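Local coordinates for O-methyltransferase, SAM-dependent (Legionella pneumophila subsp. pneumophila, PDB 3R3H), which probably transfers methyl groups from S-adenosylmethionine to an oxygen atom of an acceptor substrate, at residues L65-F70 / D138-D143; N148-Y153 / K191-V196; L165-N170 / D212-V217. All coordinates share one frame; numbering follows the deposited sequence.

Interaction 1: L65-F70 / D138-D143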
ATOM      1  N   LEU A  65     -16.270   2.171   6.031  1.00 30.33           N
ATOM      2  CA  LEU A  65     -16.577   3.388   6.769  1.00 29.40           C
ATOM      3  C   LEU A  65     -15.470   4.413   6.560  1.00 29.23           C
ATOM      4  O   LEU A  65     -14.290   4.057   6.518  1.00 29.76           O
ATOM      5  CB  LEU A  65     -16.695   3.080   8.265  1.00 27.50           C
ATOM      6  CG  LEU A  65     -16.946   4.285   9.170  1.00 27.82           C
ATOM      7  CD1 LEU A  65     -18.414   4.629   9.087  1.00 29.15           C
ATOM      8  CD2 LEU A  65     -16.559   3.983  10.609  1.00 25.40           C
ATOM      9  N   GLU A  66     -15.846   5.677   6.398  1.00 29.23           N
ATOM     10  CA  GLU A  66     -14.858   6.737   6.249  1.00 28.16           C
ATOM     11  C   GLU A  66     -15.345   7.963   7.007  1.00 27.26           C
ATOM     12  O   GLU A  66     -16.540   8.100   7.267  1.00 25.33           O
ATOM     13  CB  GLU A  66     -14.595   7.068   4.780  1.00 26.58           C
ATOM     14  CG  GLU A  66     -15.808   7.355   3.958  1.00 29.89           C
ATOM     15  CD  GLU A  66     -15.489   8.264   2.769  1.00 32.59           C
ATOM     16  OE1 GLU A  66     -14.360   8.155   2.226  1.00 36.78           O
ATOM     17  OE2 GLU A  66     -16.363   9.076   2.375  1.00 30.48           O
ATOM     18  N   LEU A  67     -14.408   8.824   7.399  1.00 27.97           N
ATOM     19  CA  LEU A  67     -14.724  10.040   8.157  1.00 29.40           C
ATOM     20  C   LEU A  67     -13.889  11.170   7.598  1.00 29.26           C
ATOM     21  O   LEU A  67     -12.759  10.943   7.145  1.00 29.81           O
ATOM     22  CB  LEU A  67     -14.340   9.912   9.625  1.00 28.35           C
ATOM     23  CG  LEU A  67     -14.522   8.664  10.483  1.00 30.92           C
ATOM     24  CD1 LEU A  67     -13.711   7.482   9.960  1.00 25.81           C
ATOM     25  CD2 LEU A  67     -14.041   9.028  11.882  1.00 30.76           C
ATOM     26  N   GLY A  68     -14.417  12.387   7.648  1.00 29.68           N
ATOM     27  CA  GLY A  68     -13.651  13.497   7.120  1.00 29.31           C
ATOM     28  C   GLY A  68     -14.518  14.616   6.608  1.00 29.63           C
ATOM     29  O   GLY A  68     -15.722  14.656   6.861  1.00 28.53           O
ATOM     30  N   THR A  69     -13.888  15.552   5.917  1.00 30.55           N
ATOM     31  CA  THR A  69     -14.596  16.682   5.334  1.00 32.32           C
ATOM     32  C   THR A  69     -14.463  16.359   3.840  1.00 31.80           C
ATOM     33  O   THR A  69     -13.404  16.565   3.210  1.00 28.49           O
ATOM     34  CB  THR A  69     -13.929  18.030   5.704  1.00 32.36           C
ATOM     35  OG1 THR A  69     -12.666  18.147   5.038  1.00 38.12           O
ATOM     36  CG2 THR A  69     -13.699  18.105   7.206  1.00 30.39           C
ATOM     37  N   PHE A  70     -15.561  15.831   3.295  1.00 33.36           N
ATOM     38  CA  PHE A  70     -15.613  15.358   1.920  1.00 32.31           C
ATOM     39  C   PHE A  70     -16.385  16.102   0.849  1.00 32.80           C
ATOM     40  O   PHE A  70     -17.300  16.896   1.118  1.00 33.38           O
ATOM     41  CB  PHE A  70     -16.150  13.937   1.918  1.00 29.77           C
ATOM     42  CG  PHE A  70     -15.429  13.006   2.839  1.00 30.49           C
ATOM     43  CD1 PHE A  70     -14.065  12.760   2.675  1.00 30.34           C
ATOM     44  CD2 PHE A  70     -16.132  12.301   3.815  1.00 29.25           C
ATOM     45  CE1 PHE A  70     -13.413  11.818   3.458  1.00 29.77           C
ATOM     46  CE2 PHE A  70     -15.496  11.348   4.613  1.00 27.70           C
ATOM     47  CZ  PHE A  70     -14.132  11.104   4.431  1.00 29.75           C
ATOM     48  N   ASP A 138     -15.028  -3.816   7.394  1.00 40.32           N
ATOM     49  CA  ASP A 138     -13.892  -4.560   6.880  1.00 39.73           C
ATOM     50  C   ASP A 138     -12.793  -3.570   6.536  1.00 38.23           C
ATOM     51  O   ASP A 138     -11.618  -3.921   6.488  1.00 39.14           O
ATOM     52  CB  ASP A 138     -14.316  -5.329   5.627  1.00 40.29           C
ATOM     53  CG  ASP A 138     -15.385  -6.365   5.917  1.00 40.01           C
ATOM     54  OD1 ASP A 138     -15.003  -7.477   6.361  1.00 42.30           O
ATOM     55  OD2 ASP A 138     -16.593  -6.065   5.726  1.00 35.73           O
ATOM     56  N   PHE A 139     -13.186  -2.329   6.278  1.00 37.25           N
ATOM     57  CA  PHE A 139     -12.227  -1.285   5.951  1.00 36.53           C
ATOM     58  C   PHE A 139     -12.717   0.056   6.502  1.00 36.68           C
ATOM     59  O   PHE A 139     -13.849   0.474   6.257  1.00 37.62           O
ATOM     60  CB  PHE A 139     -12.008  -1.189   4.435  1.00 35.63           C
ATOM     61  CG  PHE A 139     -11.075  -0.078   4.030  1.00 35.90           C
ATOM     62  CD1 PHE A 139      -9.732  -0.118   4.371  1.00 36.72           C
ATOM     63  CD2 PHE A 139     -11.556   1.041   3.363  1.00 37.72           C
ATOM     64  CE1 PHE A 139      -8.877   0.948   4.058  1.00 38.08           C
ATOM     65  CE2 PHE A 139     -10.713   2.115   3.042  1.00 39.74           C
ATOM     66  CZ  PHE A 139      -9.367   2.067   3.395  1.00 37.98           C
ATOM     67  N   ILE A 140     -11.860   0.715   7.271  1.00 35.87           N
ATOM     68  CA  ILE A 140     -12.176   2.002   7.860  1.00 33.76           C
ATOM     69  C   ILE A 140     -11.088   2.992   7.439  1.00 34.80           C
ATOM     70  O   ILE A 140      -9.903   2.674   7.483  1.00 34.10           O
ATOM     71  CB  ILE A 140     -12.236   1.883   9.396  1.00 33.42           C
ATOM     72  CG1 ILE A 140     -13.306   0.855   9.780  1.00 33.05           C
ATOM     73  CG2 ILE A 140     -12.536   3.240  10.022  1.00 32.25           C
ATOM     74  CD1 ILE A 140     -13.433   0.608  11.254  1.00 32.36           C
ATOM     75  N   PHE A 141     -11.500   4.176   6.998  1.00 34.81           N
ATOM     76  CA  PHE A 141     -10.572   5.213   6.565  1.00 34.91           C
ATOM     77  C   PHE A 141     -10.814   6.445   7.438  1.00 36.07           C
ATOM     78  O   PHE A 141     -11.955   6.863   7.612  1.00 35.06           O
ATOM     79  CB  PHE A 141     -10.803   5.542   5.089  1.00 34.18           C
ATOM     80  CG  PHE A 141     -10.045   6.744   4.612  1.00 35.50           C
ATOM     81  CD1 PHE A 141      -8.663   6.840   4.793  1.00 35.91           C
ATOM     82  CD2 PHE A 141     -10.709   7.783   3.971  1.00 35.29           C
ATOM     83  CE1 PHE A 141      -7.955   7.960   4.339  1.00 35.51           C
ATOM     84  CE2 PHE A 141     -10.013   8.907   3.513  1.00 34.31           C
ATOM     85  CZ  PHE A 141      -8.629   8.994   3.698  1.00 35.42           C
ATOM     86  N   ILE A 142      -9.744   7.025   7.985  1.00 36.32           N
ATOM     87  CA  ILE A 142      -9.869   8.191   8.870  1.00 34.97           C
ATOM     88  C   ILE A 142      -9.166   9.453   8.372  1.00 35.30           C
ATOM     89  O   ILE A 142      -7.943   9.475   8.205  1.00 34.71           O
ATOM     90  CB  ILE A 142      -9.350   7.855  10.280  1.00 32.90           C
ATOM     91  CG1 ILE A 142     -10.009   6.557  10.770  1.00 33.75           C
ATOM     92  CG2 ILE A 142      -9.643   9.001  11.220  1.00 33.24           C
ATOM     93  CD1 ILE A 142      -9.465   6.022  12.083  1.00 29.81           C
ATOM     94  N   ASP A 143      -9.949  10.503   8.131  1.00 36.36           N
ATOM     95  CA  ASP A 143      -9.413  11.772   7.651  1.00 38.98           C
ATOM     96  C   ASP A 143     -10.240  12.908   8.267  1.00 39.09           C
ATOM     97  O   ASP A 143     -10.374  13.989   7.672  1.00 40.42           O
ATOM     98  CB  ASP A 143      -9.484  11.825   6.118  1.00 41.48           C
ATOM     99  CG  ASP A 143      -8.649  12.955   5.524  1.00 46.04           C
ATOM    100  OD1 ASP A 143      -8.106  13.757   6.320  1.00 47.85           O
ATOM    101  OD2 ASP A 143      -8.543  13.048   4.268  1.00 47.30           O
TER

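Interaction 2: N148-Y153 / K191-V196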
ATOM      1  N   ASN A 148      -9.201  14.701  17.448  1.00 44.50           N
ATOM      2  CA  ASN A 148     -10.020  13.633  18.032  1.00 45.30           C
ATOM      3  C   ASN A 148      -9.479  12.330  17.492  1.00 43.01           C
ATOM      4  O   ASN A 148     -10.044  11.260  17.710  1.00 43.77           O
ATOM      5  CB  ASN A 148     -11.498  13.775  17.657  1.00 45.28           C
ATOM      6  CG  ASN A 148     -12.225  14.782  18.523  1.00 45.81           C
ATOM      7  OD1 ASN A 148     -12.626  15.840  18.048  1.00 46.21           O
ATOM      8  ND2 ASN A 148     -12.390  14.459  19.808  1.00 45.26           N
ATOM      9  N   TYR A 149      -8.364  12.451  16.786  1.00 43.13           N
ATOM     10  CA  TYR A 149      -7.680  11.321  16.183  1.00 44.57           C
ATOM     11  C   TYR A 149      -7.423  10.166  17.155  1.00 44.10           C
ATOM     12  O   TYR A 149      -7.358   9.014  16.741  1.00 43.67           O
ATOM     13  CB  TYR A 149      -6.371  11.818  15.549  1.00 43.25           C
ATOM     14  CG  TYR A 149      -6.408  11.886  14.029  1.00 44.05           C
ATOM     15  CD1 TYR A 149      -7.578  12.236  13.337  1.00 42.98           C
ATOM     16  CD2 TYR A 149      -5.268  11.584  13.280  1.00 44.63           C
ATOM     17  CE1 TYR A 149      -7.601  12.277  11.935  1.00 42.63           C
ATOM     18  CE2 TYR A 149      -5.278  11.619  11.880  1.00 43.82           C
ATOM     19  CZ  TYR A 149      -6.442  11.965  11.217  1.00 43.02           C
ATOM     20  OH  TYR A 149      -6.415  12.000   9.846  1.00 41.40           O
ATOM     21  N   LEU A 150      -7.286  10.468  18.444  1.00 46.13           N
ATOM     22  CA  LEU A 150      -7.057   9.425  19.441  1.00 48.08           C
ATOM     23  C   LEU A 150      -8.365   8.678  19.700  1.00 48.45           C
ATOM     24  O   LEU A 150      -8.400   7.445  19.852  1.00 48.82           O
ATOM     25  CB  LEU A 150      -6.543  10.037  20.745  1.00 50.64           C
ATOM     26  CG  LEU A 150      -5.143   9.574  21.186  1.00 52.48           C
ATOM     27  CD1 LEU A 150      -5.132   8.055  21.409  1.00 52.16           C
ATOM     28  CD2 LEU A 150      -4.117   9.970  20.121  1.00 52.93           C
ATOM     29  N   ASN A 151      -9.447   9.439  19.747  1.00 47.70           N
ATOM     30  CA  ASN A 151     -10.759   8.868  19.967  1.00 46.27           C
ATOM     31  C   ASN A 151     -11.158   8.035  18.762  1.00 44.52           C
ATOM     32  O   ASN A 151     -11.706   6.933  18.909  1.00 43.72           O
ATOM     33  CB  ASN A 151     -11.750   9.997  20.180  1.00 48.49           C
ATOM     34  CG  ASN A 151     -11.430  10.798  21.411  1.00 50.59           C
ATOM     35  OD1 ASN A 151     -11.610  10.324  22.532  1.00 51.70           O
ATOM     36  ND2 ASN A 151     -10.926  12.011  21.216  1.00 52.35           N
ATOM     37  N   TYR A 152     -10.865   8.565  17.576  1.00 41.93           N
ATOM     38  CA  TYR A 152     -11.205   7.887  16.335  1.00 38.93           C
ATOM     39  C   TYR A 152     -10.463   6.560  16.208  1.00 38.36           C
ATOM     40  O   TYR A 152     -11.049   5.552  15.808  1.00 37.53           O
ATOM     41  CB  TYR A 152     -10.916   8.802  15.129  1.00 33.01           C
ATOM     42  CG  TYR A 152     -11.790  10.044  15.061  1.00 29.82           C
ATOM     43  CD1 TYR A 152     -13.099  10.033  15.569  1.00 27.05           C
ATOM     44  CD2 TYR A 152     -11.304  11.236  14.510  1.00 27.63           C
ATOM     45  CE1 TYR A 152     -13.892  11.185  15.540  1.00 25.64           C
ATOM     46  CE2 TYR A 152     -12.087  12.386  14.469  1.00 25.59           C
ATOM     47  CZ  TYR A 152     -13.372  12.354  14.990  1.00 26.21           C
ATOM     48  OH  TYR A 152     -14.121  13.500  15.003  1.00 25.64           O
ATOM     49  N   TYR A 153      -9.178   6.560  16.561  1.00 40.09           N
ATOM     50  CA  TYR A 153      -8.357   5.350  16.485  1.00 40.95           C
ATOM     51  C   TYR A 153      -8.941   4.247  17.357  1.00 39.50           C
ATOM     52  O   TYR A 153      -9.121   3.114  16.920  1.00 39.33           O
ATOM     53  CB  TYR A 153      -6.925   5.654  16.938  1.00 43.83           C
ATOM     54  CG  TYR A 153      -6.006   4.451  16.947  1.00 49.14           C
ATOM     55  CD1 TYR A 153      -5.833   3.671  15.803  1.00 50.79           C
ATOM     56  CD2 TYR A 153      -5.265   4.127  18.083  1.00 50.62           C
ATOM     57  CE1 TYR A 153      -4.934   2.597  15.787  1.00 53.46           C
ATOM     58  CE2 TYR A 153      -4.363   3.061  18.083  1.00 52.56           C
ATOM     59  CZ  TYR A 153      -4.198   2.301  16.929  1.00 53.61           C
ATOM     60  OH  TYR A 153      -3.281   1.279  16.898  1.00 53.98           O
ATOM     61  N   LYS A 191       1.047  13.827  16.604  1.00 44.31           N
ATOM     62  CA  LYS A 191       2.250  13.373  17.305  1.00 43.74           C
ATOM     63  C   LYS A 191       1.900  12.426  18.439  1.00 42.58           C
ATOM     64  O   LYS A 191       2.610  11.449  18.680  1.00 44.09           O
ATOM     65  CB  LYS A 191       3.031  14.570  17.852  1.00 44.69           C
ATOM     66  CG  LYS A 191       3.672  15.431  16.786  1.00 47.91           C
ATOM     67  CD  LYS A 191       4.286  16.698  17.364  1.00 52.91           C
ATOM     68  CE  LYS A 191       5.471  16.397  18.277  1.00 56.43           C
ATOM     69  NZ  LYS A 191       6.126  17.635  18.804  1.00 58.35           N
ATOM     70  N   LYS A 192       0.803  12.715  19.132  1.00 42.49           N
ATOM     71  CA  LYS A 192       0.366  11.870  20.233  1.00 42.85           C
ATOM     72  C   LYS A 192      -0.088  10.517  19.714  1.00 42.37           C
ATOM     73  O   LYS A 192       0.283   9.490  20.273  1.00 41.49           O
ATOM     74  CB  LYS A 192      -0.795  12.505  21.012  1.00 44.06           C
ATOM     75  CG  LYS A 192      -0.421  13.622  21.963  1.00 46.68           C
ATOM     76  CD  LYS A 192      -1.604  13.997  22.868  1.00 49.88           C
ATOM     77  CE  LYS A 192      -1.288  15.200  23.780  1.00 51.24           C
ATOM     78  NZ  LYS A 192      -2.464  15.691  24.563  1.00 52.15           N
ATOM     79  N   LEU A 193      -0.897  10.519  18.652  1.00 42.75           N
ATOM     80  CA  LEU A 193      -1.415   9.276  18.075  1.00 41.85           C
ATOM     81  C   LEU A 193      -0.319   8.394  17.496  1.00 40.42           C
ATOM     82  O   LEU A 193      -0.384   7.163  17.608  1.00 39.40           O
ATOM     83  CB  LEU A 193      -2.439   9.563  16.976  1.00 41.72           C
ATOM     84  CG  LEU A 193      -2.963   8.256  16.344  1.00 42.70           C
ATOM     85  CD1 LEU A 193      -3.966   7.575  17.277  1.00 42.34           C
ATOM     86  CD2 LEU A 193      -3.596   8.549  15.008  1.00 41.69           C
ATOM     87  N   ASN A 194       0.668   9.023  16.859  1.00 40.21           N
ATOM     88  CA  ASN A 194       1.786   8.292  16.282  1.00 40.74           C
ATOM     89  C   ASN A 194       2.545   7.540  17.376  1.00 42.52           C
ATOM     90  O   ASN A 194       3.104   6.469  17.131  1.00 42.96           O
ATOM     91  CB  ASN A 194       2.718   9.249  15.541  1.00 40.28           C
ATOM     92  CG  ASN A 194       2.123   9.728  14.234  1.00 39.48           C
ATOM     93  OD1 ASN A 194       1.075   9.237  13.807  1.00 37.89           O
ATOM     94  ND2 ASN A 194       2.786  10.679  13.586  1.00 38.16           N
ATOM     95  N   GLN A 195       2.539   8.102  18.584  1.00 43.53           N
ATOM     96  CA  GLN A 195       3.194   7.486  19.726  1.00 44.81           C
ATOM     97  C   GLN A 195       2.349   6.324  20.258  1.00 45.72           C
ATOM     98  O   GLN A 195       2.875   5.268  20.595  1.00 45.72           O
ATOM     99  CB  GLN A 195       3.398   8.527  20.824  1.00 46.55           C
ATOM    100  CG  GLN A 195       4.795   8.533  21.403  1.00 49.17           C
ATOM    101  CD  GLN A 195       5.851   8.721  20.334  1.00 50.40           C
ATOM    102  OE1 GLN A 195       5.803   9.680  19.551  1.00 51.72           O
ATOM    103  NE2 GLN A 195       6.818   7.807  20.294  1.00 52.10           N
ATOM    104  N   VAL A 196       1.036   6.516  20.328  1.00 45.79           N
ATOM    105  CA  VAL A 196       0.147   5.466  20.813  1.00 46.26           C
ATOM    106  C   VAL A 196       0.274   4.227  19.949  1.00 47.29           C
ATOM    107  O   VAL A 196       0.308   3.107  20.462  1.00 48.11           O
ATOM    108  CB  VAL A 196      -1.333   5.893  20.785  1.00 45.64           C
ATOM    109  CG1 VAL A 196      -2.208   4.744  21.257  1.00 43.55           C
ATOM    110  CG2 VAL A 196      -1.546   7.117  21.655  1.00 45.78           C
TER

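Interaction 3: L165-N170 / D212-V217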
ATOM      1  N   LEU A 165      -9.221  -3.808   7.908  1.00 39.79           N
ATOM      2  CA  LEU A 165      -8.081  -2.899   7.934  1.00 38.22           C
ATOM      3  C   LEU A 165      -8.498  -1.458   8.212  1.00 36.87           C
ATOM      4  O   LEU A 165      -9.609  -1.072   7.909  1.00 37.77           O
ATOM      5  CB  LEU A 165      -7.350  -2.949   6.591  1.00 38.25           C
ATOM      6  CG  LEU A 165      -6.124  -2.045   6.445  1.00 36.76           C
ATOM      7  CD1 LEU A 165      -4.947  -2.665   7.187  1.00 36.50           C
ATOM      8  CD2 LEU A 165      -5.784  -1.886   4.987  1.00 35.52           C
ATOM      9  N   ILE A 166      -7.588  -0.674   8.790  1.00 36.18           N
ATOM     10  CA  ILE A 166      -7.823   0.739   9.096  1.00 34.89           C
ATOM     11  C   ILE A 166      -6.706   1.588   8.483  1.00 34.66           C
ATOM     12  O   ILE A 166      -5.527   1.263   8.604  1.00 33.19           O
ATOM     13  CB  ILE A 166      -7.841   1.021  10.623  1.00 34.32           C
ATOM     14  CG1 ILE A 166      -8.929   0.186  11.302  1.00 34.88           C
ATOM     15  CG2 ILE A 166      -8.083   2.503  10.873  1.00 32.50           C
ATOM     16  CD1 ILE A 166      -8.836   0.171  12.813  1.00 34.73           C
ATOM     17  N   ALA A 167      -7.093   2.674   7.818  1.00 34.46           N
ATOM     18  CA  ALA A 167      -6.150   3.593   7.187  1.00 32.83           C
ATOM     19  C   ALA A 167      -6.365   4.945   7.844  1.00 32.37           C
ATOM     20  O   ALA A 167      -7.513   5.355   8.056  1.00 30.86           O
ATOM     21  CB  ALA A 167      -6.420   3.684   5.690  1.00 30.79           C
ATOM     22  N   ILE A 168      -5.268   5.618   8.189  1.00 31.80           N
ATOM     23  CA  ILE A 168      -5.342   6.924   8.827  1.00 32.70           C
ATOM     24  C   ILE A 168      -4.468   7.887   8.036  1.00 34.74           C
ATOM     25  O   ILE A 168      -3.293   7.607   7.792  1.00 35.00           O
ATOM     26  CB  ILE A 168      -4.865   6.875  10.294  1.00 31.85           C
ATOM     27  CG1 ILE A 168      -5.710   5.902  11.116  1.00 31.53           C
ATOM     28  CG2 ILE A 168      -5.027   8.229  10.922  1.00 33.29           C
ATOM     29  CD1 ILE A 168      -5.208   4.476  11.123  1.00 31.42           C
ATOM     30  N   ASP A 169      -5.040   9.018   7.633  1.00 36.81           N
ATOM     31  CA  ASP A 169      -4.306   9.988   6.826  1.00 38.81           C
ATOM     32  C   ASP A 169      -3.599  11.085   7.627  1.00 38.67           C
ATOM     33  O   ASP A 169      -3.876  11.281   8.816  1.00 39.27           O
ATOM     34  CB  ASP A 169      -5.259  10.630   5.814  1.00 41.39           C
ATOM     35  CG  ASP A 169      -4.539  11.179   4.589  1.00 45.01           C
ATOM     36  OD1 ASP A 169      -5.136  12.034   3.893  1.00 45.32           O
ATOM     37  OD2 ASP A 169      -3.382  10.751   4.311  1.00 48.56           O
ATOM     38  N   ASN A 170      -2.696  11.795   6.946  1.00 37.47           N
ATOM     39  CA  ASN A 170      -1.906  12.896   7.511  1.00 37.40           C
ATOM     40  C   ASN A 170      -1.064  12.491   8.725  1.00 37.13           C
ATOM     41  O   ASN A 170      -1.082  13.175   9.754  1.00 36.35           O
ATOM     42  CB  ASN A 170      -2.810  14.068   7.916  1.00 36.51           C
ATOM     43  CG  ASN A 170      -3.786  14.458   6.837  1.00 37.54           C
ATOM     44  OD1 ASN A 170      -4.957  14.102   6.903  1.00 40.68           O
ATOM     45  ND2 ASN A 170      -3.314  15.191   5.831  1.00 37.25           N
ATOM     46  N   ASP A 212       0.157  12.246   3.037  1.00 46.70           N
ATOM     47  CA  ASP A 212       0.730  13.131   4.031  1.00 45.68           C
ATOM     48  C   ASP A 212       1.139  12.074   5.039  1.00 44.05           C
ATOM     49  O   ASP A 212       1.207  12.326   6.240  1.00 44.34           O
ATOM     50  CB  ASP A 212      -0.330  14.036   4.658  1.00 44.90           C
ATOM     51  CG  ASP A 212       0.261  15.303   5.234  1.00 45.84           C
ATOM     52  OD1 ASP A 212      -0.408  15.963   6.071  1.00 47.60           O
ATOM     53  OD2 ASP A 212       1.398  15.643   4.830  1.00 44.25           O
ATOM     54  N   GLY A 213       1.393  10.878   4.514  1.00 41.76           N
ATOM     55  CA  GLY A 213       1.745   9.750   5.343  1.00 40.00           C
ATOM     56  C   GLY A 213       0.453   9.001   5.603  1.00 39.13           C
ATOM     57  O   GLY A 213      -0.535   9.599   6.031  1.00 37.38           O
ATOM     58  N   MET A 214       0.441   7.702   5.318  1.00 39.93           N
ATOM     59  CA  MET A 214      -0.752   6.887   5.537  1.00 40.77           C
ATOM     60  C   MET A 214      -0.400   5.644   6.353  1.00 39.93           C
ATOM     61  O   MET A 214       0.475   4.851   5.988  1.00 40.56           O
ATOM     62  CB  MET A 214      -1.389   6.490   4.195  1.00 42.06           C
ATOM     63  CG  MET A 214      -2.739   5.776   4.327  1.00 44.68           C
ATOM     64  SD  MET A 214      -3.615   5.520   2.764  1.00 45.29           S
ATOM     65  CE  MET A 214      -4.554   7.102   2.643  1.00 46.02           C
ATOM     66  N   PHE A 215      -1.083   5.495   7.477  1.00 39.70           N
ATOM     67  CA  PHE A 215      -0.847   4.380   8.381  1.00 39.98           C
ATOM     68  C   PHE A 215      -1.846   3.268   8.110  1.00 38.39           C
ATOM     69  O   PHE A 215      -3.046   3.517   8.014  1.00 37.14           O
ATOM     70  CB  PHE A 215      -1.031   4.847   9.827  1.00 43.53           C
ATOM     71  CG  PHE A 215       0.213   4.762  10.686  1.00 47.54           C
ATOM     72  CD1 PHE A 215       1.052   3.647  10.641  1.00 49.29           C
ATOM     73  CD2 PHE A 215       0.498   5.770  11.607  1.00 49.22           C
ATOM     74  CE1 PHE A 215       2.151   3.533  11.503  1.00 49.87           C
ATOM     75  CE2 PHE A 215       1.589   5.669  12.473  1.00 49.69           C
ATOM     76  CZ  PHE A 215       2.418   4.547  12.422  1.00 49.65           C
ATOM     77  N   LEU A 216      -1.355   2.043   7.980  1.00 37.41           N
ATOM     78  CA  LEU A 216      -2.237   0.897   7.773  1.00 38.02           C
ATOM     79  C   LEU A 216      -2.111   0.003   9.003  1.00 38.72           C
ATOM     80  O   LEU A 216      -1.039  -0.558   9.259  1.00 42.11           O
ATOM     81  CB  LEU A 216      -1.830   0.105   6.531  1.00 35.20           C
ATOM     82  CG  LEU A 216      -1.973   0.816   5.190  1.00 33.86           C
ATOM     83  CD1 LEU A 216      -1.551  -0.121   4.079  1.00 31.63           C
ATOM     84  CD2 LEU A 216      -3.414   1.255   4.994  1.00 32.40           C
ATOM     85  N   VAL A 217      -3.178  -0.120   9.782  1.00 38.98           N
ATOM     86  CA  VAL A 217      -3.112  -0.956  10.968  1.00 39.73           C
ATOM     87  C   VAL A 217      -4.146  -2.060  10.880  1.00 41.04           C
ATOM     88  O   VAL A 217      -5.240  -1.854  10.364  1.00 40.36           O
ATOM     89  CB  VAL A 217      -3.357  -0.141  12.264  1.00 39.15           C
ATOM     90  CG1 VAL A 217      -2.652   1.214  12.191  1.00 37.47           C
ATOM     91  CG2 VAL A 217      -4.840   0.025  12.504  1.00 40.16           C
TER

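Interaction 1: L65-F70 / D138-D143
Leu65 and Ile140 lie side by side on the same face of the sheet, Leu65 CD2 reaching Ile140 CG2 at 4.1 Å, and two residues on Leu67 and Ile142 repeat the arrangement with Leu67 CD1 3.9 Å from Ile142 CG1. Ile142 keeps CG1 beside its backbone N (chi1 -51°), which directs that branch to Leu67. Helices 121-132 and 149-159 cover this face, so the four aliphatic groups are buried.

Beneath them the strands run 3° from parallel, with axes 4.6 Å apart. The backbone pairing is sound at its start: Leu65 N donates to Phe139 O at 3.0 Å, and Phe141 N to Leu65 O at 2.8 Å. This is the centre of the class I methyltransferase (Rossmann-like) sheet, where the first strand, 63-68, lies against the fourth, 137-143. The sequence Glu66-Leu67-Gly68 begins the glycine-rich turn that in this family normally lies beside the S-adenosylmethionine site.

On the other face, Glu66 CB abuts the edge of the Phe141 ring, 4.0 Å from Phe141 CD2. The Glu66 carboxylate has its polar partners outside the pair, Thr90 OG1 for OE2 and Ser74 OG for OE1. Phe70 folds back over the turn, its ring between Glu66 OE2 on one face and Gly68 C on the other; Phe141 CE2 comes up at its edge, 4.5 Å from Phe70 CE1.

Toward the strand ends the fit slackens. The bond from Leu67 N to Phe141 O is weak, and the one from Asp143 N to Leu67 O is bent. Gly68, at phi 152°, turns the chain off the sheet. Thr69 and Asp143 are partly exposed there, and Asp143 OD1 forms a salt bridge with Lys146.

Interaction 2: N148-Y153 / K191-V196
Leu193 is the bump of this contact, and Tyr149, Leu150 and Tyr153 form the hollow that receives it. Its CG stands opposite the backbone N (chi1 179°), which carries both methyls to the facing helix. Leu193 CD1 lies against Tyr153 CB at 3.5 Å, and Leu193 CD2 meets Tyr149 CD2 at 3.9 Å, the side chains set roughly square to each other.

Leu150 fills the complementary hollow. Its CD2 settles near the backbone of the other helix, 3.5 Å from Leu193 CA, while Leu150 CD1 and Val196 CG2 meet tip to tip at 3.7 Å. Tyr153 and Val196 pass alongside one another, pointing opposite ways, with 4.2 Å between Tyr153 CE2 and Val196 CG1. The axes of the two short helical segments are 9.8 Å apart and inclined by 33°, a spacing bridged by leucine, valine and tyrosine carbons.

The tyrosine hydroxyls bond beyond this pair: Tyr153 OH to Asp200, and Tyr149 OH to Asp169 O and Lys146. The two helices lie side by side on one face of the sheet: Tyr149 and Tyr152 rest on Ile142 of strand 137-143, and Asn194 of helix 185-198 touches Phe215 and also bonds to Tyr15 of the second subunit.

Interaction 3: L165-N170 / D212-V217
Ile166 and Val217 meet where strands 165-169 and 214-217 run antiparallel, Ile166 CB lying 3.7 Å from Val217 CG2. They form a hydrogen-bonded pair, Ile166 N to Val217 O and Val217 N to Ile166 O, the latter at 3.0 Å. Ile168 and Phe215 form the next such pair, and Phe215 N reaches Ile168 O at 3.1 Å with a nearly straight N-H...O angle of 169°. On the opposite face Leu216 CD2 sits 3.9 Å from both Ala167 CB and Leu165 CD2.

Past the strands the contact becomes polar. Asn170 ND2 donates to Asp212 OD1 at 3.0 Å, 172° at the hydrogen. That oxygen lies in the Asn170 amide plane and is met on its anti side, somewhat out of the carboxylate plane. The amide and carboxylate planes stand nearly perpendicular. With CG opposite its backbone N (chi1 -156°), Asp212 extends its carboxylate to the amide.

Farther out, Lys146 NZ bonds Asn170 OD1, so both ends of that amide are held. Asp212 OD2 has a weak bond from Asp174 N. Phe51 of the second subunit packs on Leu216.

Asp143, Asp169 and Asn170 gather oxygen atoms at these strand ends, with Asp143 OD2 close to Asp169 OD1. The cluster is consistent with the Asp-Asp-Asn divalent-cation site of relatives such as catechol O-methyltransferase, in which case the bond to Asp212 would help orient the asparagine.

From the N terminus, interaction 1 opens at 65-70 on the first strand and is closed by 138-143, a loop holding strands 87-92 and 114-118, which extend the sheet on the far side of 63-68. Interaction 2 then opens at 148-153, just after that strand. Interaction 3 opens at 165-170 before 191-196 closes interaction 2, and closes last at 212-217; interactions 2 and 3 therefore cross, while interaction 1 precedes both. Strands 137-143 and 164-169 are neighbours, so interactions 1 and 3 join into one continuous sheet through bonds such as Ile142 N to Ala167 O. Tyr149 couples the helix pair to that sheet, packing its CE2 on Ile168 CG2 at 3.5 Å.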